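Local coordinates for Mgp-operon protein 3 (Mycoplasma pneumoniae, PDB 6RJ1) that probably acts as a membrane-anchored, extracellular adhesin by which the bacterium attaches to host cells, most likely through sugars on their surface, at residues Pro215-Arg227 / Ala570-Thr582. Residues are numbered along the deposited sequence; the frame is centred on the assembly and turned at random.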
loop_
_atom_site.group_PDB
_atom_site.type_symbol
_atom_site.label_atom_id
_atom_site.label_comp_id
_atom_site.label_asym_id
_atom_site.label_seq_id
_atom_site.Cartn_x
_atom_site.Cartn_y
_atom_site.Cartn_z
ATOM N N PRO A 215 -17.005 -7.897 26.629
ATOM C CA PRO A 215 -16.070 -7.361 27.637
ATOM C C PRO A 215 -14.629 -7.824 27.412
ATOM O O PRO A 215 -13.693 -7.120 27.785
ATOM C CB PRO A 215 -16.627 -7.906 28.958
ATOM C CG PRO A 215 -17.396 -9.105 28.591
ATOM C CD PRO A 215 -17.981 -8.822 27.250
ATOM N N LYS A 216 -14.470 -9.006 26.787
ATOM C CA LYS A 216 -13.184 -9.640 26.510
ATOM C C LYS A 216 -12.574 -9.230 25.169
ATOM O O LYS A 216 -11.505 -9.736 24.820
ATOM C CB LYS A 216 -13.279 -11.181 26.641
ATOM C CG LYS A 216 -13.760 -11.685 28.004
ATOM C CD LYS A 216 -12.903 -11.239 29.198
ATOM C CE LYS A 216 -13.564 -11.633 30.502
ATOM N NZ LYS A 216 -12.826 -11.103 31.677
ATOM N N ALA A 217 -13.219 -8.298 24.437
ATOM C CA ALA A 217 -12.716 -7.799 23.153
ATOM C C ALA A 217 -11.372 -7.081 23.334
ATOM O O ALA A 217 -11.245 -6.191 24.179
ATOM C CB ALA A 217 -13.734 -6.874 22.505
ATOM N N VAL A 218 -10.355 -7.534 22.585
ATOM C CA VAL A 218 -8.978 -7.041 22.657
ATOM C C VAL A 218 -8.868 -5.616 22.106
ATOM O O VAL A 218 -9.349 -5.326 21.012
ATOM C CB VAL A 218 -7.974 -8.038 22.011
ATOM C CG1 VAL A 218 -6.553 -7.511 22.077
ATOM C CG2 VAL A 218 -8.058 -9.415 22.680
ATOM N N THR A 219 -8.247 -4.729 22.906
ATOM C CA THR A 219 -8.041 -3.305 22.633
ATOM C C THR A 219 -6.842 -2.992 21.716
ATOM O O THR A 219 -6.694 -1.847 21.276
ATOM C CB THR A 219 -7.937 -2.531 23.950
ATOM O OG1 THR A 219 -6.763 -2.948 24.654
ATOM C CG2 THR A 219 -9.166 -2.683 24.819
ATOM N N GLY A 220 -6.007 -3.991 21.437
ATOM C CA GLY A 220 -4.850 -3.797 20.579
ATOM C C GLY A 220 -3.796 -4.872 20.667
ATOM O O GLY A 220 -4.112 -6.054 20.821
ATOM N N PHE A 221 -2.531 -4.469 20.520
ATOM C CA PHE A 221 -1.407 -5.395 20.544
ATOM C C PHE A 221 -0.196 -4.797 21.255
ATOM O O PHE A 221 0.053 -3.593 21.156
ATOM C CB PHE A 221 -1.063 -5.900 19.117
ATOM C CG PHE A 221 -0.710 -4.838 18.098
ATOM C CD1 PHE A 221 -1.700 -4.206 17.357
ATOM C CD2 PHE A 221 0.617 -4.509 17.843
ATOM C CE1 PHE A 221 -1.372 -3.235 16.393
ATOM C CE2 PHE A 221 0.947 -3.545 16.881
ATOM C CZ PHE A 221 -0.050 -2.912 16.161
ATOM N N LYS A 222 0.544 -5.657 21.980
ATOM C CA LYS A 222 1.751 -5.320 22.728
ATOM C C LYS A 222 2.879 -4.838 21.796
ATOM O O LYS A 222 3.130 -5.449 20.750
ATOM C CB LYS A 222 2.205 -6.522 23.561
ATOM C CG LYS A 222 1.273 -6.858 24.715
ATOM C CD LYS A 222 1.964 -7.723 25.751
ATOM C CE LYS A 222 1.088 -7.969 26.961
ATOM N NZ LYS A 222 1.713 -8.926 27.915
ATOM N N LEU A 223 3.539 -3.724 22.170
ATOM C CA LEU A 223 4.631 -3.126 21.385
ATOM C C LEU A 223 6.032 -3.357 21.987
ATOM O O LEU A 223 7.018 -2.850 21.445
ATOM C CB LEU A 223 4.377 -1.621 21.172
ATOM C CG LEU A 223 3.160 -1.243 20.336
ATOM C CD1 LEU A 223 2.853 0.220 20.473
ATOM C CD2 LEU A 223 3.360 -1.594 18.876
ATOM N N ASP A 224 6.116 -4.132 23.088
ATOM C CA ASP A 224 7.365 -4.438 23.793
ATOM C C ASP A 224 8.304 -5.405 23.051
ATOM O O ASP A 224 9.519 -5.360 23.260
ATOM C CB ASP A 224 7.060 -4.962 25.212
ATOM C CG ASP A 224 6.309 -6.282 25.287
ATOM O OD1 ASP A 224 5.434 -6.521 24.418
ATOM O OD2 ASP A 224 6.580 -7.071 26.236
ATOM N N LYS A 225 7.734 -6.296 22.221
ATOM C CA LYS A 225 8.458 -7.307 21.441
ATOM C C LYS A 225 8.042 -7.231 19.973
ATOM O O LYS A 225 7.043 -6.577 19.643
ATOM C CB LYS A 225 8.161 -8.725 21.986
ATOM C CG LYS A 225 8.733 -8.994 23.370
ATOM C CD LYS A 225 8.428 -10.407 23.846
ATOM C CE LYS A 225 9.320 -10.839 24.988
ATOM N NZ LYS A 225 9.001 -10.126 26.256
ATOM N N GLY A 226 8.805 -7.917 19.120
ATOM C CA GLY A 226 8.517 -8.030 17.695
ATOM C C GLY A 226 9.229 -7.090 16.752
ATOM O O GLY A 226 10.207 -6.429 17.126
ATOM N N ARG A 227 8.713 -7.039 15.500
ATOM C CA ARG A 227 9.179 -6.195 14.389
ATOM C C ARG A 227 9.330 -4.756 14.859
ATOM O O ARG A 227 8.504 -4.258 15.635
ATOM C CB ARG A 227 8.217 -6.222 13.189
ATOM C CG ARG A 227 7.461 -7.526 12.952
ATOM C CD ARG A 227 7.660 -8.085 11.553
ATOM N NE ARG A 227 7.351 -7.090 10.533
ATOM C CZ ARG A 227 8.148 -6.774 9.523
ATOM N NH1 ARG A 227 7.799 -5.830 8.670
ATOM N NH2 ARG A 227 9.296 -7.412 9.349
ATOM N N ALA A 570 -0.044 0.535 33.994
ATOM C CA ALA A 570 -1.234 0.985 33.258
ATOM C C ALA A 570 -1.718 -0.130 32.334
ATOM O O ALA A 570 -0.903 -0.893 31.800
ATOM C CB ALA A 570 -0.935 2.246 32.457
ATOM N N SER A 571 -3.049 -0.252 32.202
ATOM C CA SER A 571 -3.724 -1.273 31.409
ATOM C C SER A 571 -3.179 -1.354 29.997
ATOM O O SER A 571 -2.744 -2.426 29.576
ATOM C CB SER A 571 -5.228 -1.012 31.378
ATOM O OG SER A 571 -5.956 -2.158 31.791
ATOM N N THR A 572 -3.145 -0.206 29.292
ATOM C CA THR A 572 -2.708 -0.127 27.904
ATOM C C THR A 572 -1.256 0.364 27.757
ATOM O O THR A 572 -0.877 0.830 26.680
ATOM C CB THR A 572 -3.717 0.688 27.087
ATOM O OG1 THR A 572 -3.927 1.954 27.706
ATOM C CG2 THR A 572 -5.044 -0.028 26.939
ATOM N N TYR A 573 -0.431 0.198 28.809
ATOM C CA TYR A 573 0.985 0.575 28.790
ATOM C C TYR A 573 1.752 -0.307 27.821
ATOM O O TYR A 573 1.576 -1.525 27.851
ATOM C CB TYR A 573 1.594 0.476 30.202
ATOM C CG TYR A 573 3.110 0.465 30.253
ATOM C CD1 TYR A 573 3.844 1.639 30.089
ATOM C CD2 TYR A 573 3.810 -0.715 30.489
ATOM C CE1 TYR A 573 5.238 1.634 30.144
ATOM C CE2 TYR A 573 5.205 -0.731 30.549
ATOM C CZ TYR A 573 5.916 0.445 30.376
ATOM O OH TYR A 573 7.290 0.420 30.433
ATOM N N ASN A 574 2.603 0.310 26.968
ATOM C CA ASN A 574 3.458 -0.352 25.972
ATOM C C ASN A 574 2.633 -1.097 24.904
ATOM O O ASN A 574 3.100 -2.096 24.350
ATOM C CB ASN A 574 4.481 -1.298 26.668
ATOM C CG ASN A 574 5.935 -1.162 26.279
ATOM O OD1 ASN A 574 6.301 -0.576 25.254
ATOM N ND2 ASN A 574 6.806 -1.737 27.097
ATOM N N GLN A 575 1.416 -0.609 24.604
ATOM C CA GLN A 575 0.583 -1.262 23.603
ATOM C C GLN A 575 -0.058 -0.285 22.608
ATOM O O GLN A 575 -0.250 0.898 22.912
ATOM C CB GLN A 575 -0.473 -2.195 24.249
ATOM C CG GLN A 575 -1.841 -1.573 24.516
ATOM C CD GLN A 575 -2.934 -2.600 24.656
ATOM O OE1 GLN A 575 -3.016 -3.334 25.646
ATOM N NE2 GLN A 575 -3.817 -2.660 23.681
ATOM N N ALA A 576 -0.361 -0.811 21.403
ATOM C CA ALA A 576 -1.045 -0.092 20.344
ATOM C C ALA A 576 -2.541 -0.292 20.572
ATOM O O ALA A 576 -2.937 -1.291 21.171
ATOM C CB ALA A 576 -0.644 -0.638 18.987
ATOM N N LEU A 577 -3.363 0.668 20.142
ATOM C CA LEU A 577 -4.804 0.597 20.329
ATOM C C LEU A 577 -5.501 0.438 18.991
ATOM O O LEU A 577 -5.639 1.396 18.226
ATOM C CB LEU A 577 -5.320 1.802 21.130
ATOM C CG LEU A 577 -4.650 2.031 22.482
ATOM C CD1 LEU A 577 -4.730 3.463 22.883
ATOM C CD2 LEU A 577 -5.234 1.144 23.538
ATOM N N ALA A 578 -5.884 -0.816 18.692
ATOM C CA ALA A 578 -6.516 -1.244 17.447
ATOM C C ALA A 578 -7.498 -2.365 17.732
ATOM O O ALA A 578 -7.275 -3.161 18.641
ATOM C CB ALA A 578 -5.452 -1.737 16.479
ATOM N N TRP A 579 -8.579 -2.445 16.953
ATOM C CA TRP A 579 -9.587 -3.486 17.142
ATOM C C TRP A 579 -10.279 -3.845 15.832
ATOM O O TRP A 579 -10.291 -3.038 14.891
ATOM C CB TRP A 579 -10.620 -3.059 18.203
ATOM C CG TRP A 579 -11.316 -1.777 17.857
ATOM C CD1 TRP A 579 -12.419 -1.629 17.069
ATOM C CD2 TRP A 579 -10.891 -0.453 18.212
ATOM N NE1 TRP A 579 -12.704 -0.297 16.903
ATOM C CE2 TRP A 579 -11.782 0.450 17.596
ATOM C CE3 TRP A 579 -9.832 0.061 18.983
ATOM C CZ2 TRP A 579 -11.675 1.837 17.762
ATOM C CZ3 TRP A 579 -9.701 1.435 19.108
ATOM C CH2 TRP A 579 -10.632 2.305 18.531
ATOM N N SER A 580 -10.882 -5.046 15.791
ATOM C CA SER A 580 -11.638 -5.573 14.658
ATOM C C SER A 580 -12.904 -4.729 14.435
ATOM O O SER A 580 -13.649 -4.459 15.393
ATOM C CB SER A 580 -12.021 -7.025 14.928
ATOM O OG SER A 580 -12.980 -7.501 13.997
ATOM N N THR A 581 -13.136 -4.310 13.177
ATOM C CA THR A 581 -14.302 -3.500 12.808
ATOM C C THR A 581 -15.271 -4.256 11.902
ATOM O O THR A 581 -16.023 -3.632 11.154
ATOM C CB THR A 581 -13.874 -2.180 12.188
ATOM O OG1 THR A 581 -13.114 -2.439 11.009
ATOM C CG2 THR A 581 -13.127 -1.295 13.156
ATOM N N THR A 582 -15.261 -5.593 11.979
ATOM C CA THR A 582 -16.127 -6.446 11.172
ATOM C C THR A 582 -17.588 -6.242 11.567
ATOM O O THR A 582 -17.901 -6.212 12.756
ATOM C CB THR A 582 -15.661 -7.906 11.275
ATOM O OG1 THR A 582 -14.288 -7.960 10.884
ATOM C CG2 THR A 582 -16.485 -8.857 10.412
HETATM O O HOH W 1 -11.190 -6.472 18.690
#
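Phe221 and Ala576 touch where the weakly bonded strand 220-222 runs antiparallel to strand 575-577, part of a mixed beta sheet in the N-domain of this adhesin; segment 570-582 belongs to the MgpC adhesin family, grouped with beta-propellers, so the sheet is probably propeller-related. The Ala576 methyl sits over one face of the Phe221 ring, a CH-pi contact with CB 3.7 Å from the centroid. A chi1 of 58° sets the ring between its own backbone N and carbonyl carbon and brings it to this methyl. Leu223 CD1 packs 3.9 Å from Ala576 CB, while Ala578 CB lies near the plane of the Phe221 ring, at its edge. Ala576 N donates to Phe221 O (2.8 Å, nearly straight), and Leu223 N donates to Asn574 O. Ala576 O is gripped from opposite faces of its carbonyl plane, by Phe221 N (3.3 Å) and by Gln575 NE2 (3.0 Å). Gly220 CA makes a CA-H...O contact to Ala576 O, 3.2 Å away. Further out, Thr219 OG1, bonded to Val185 O, receives a weak bond from Gln575 NE2. Strand 549-563 pairs with 575-577, and its Tyr562 touches Leu223, as does Tyr229. A water links Val218 O to Ser580 N.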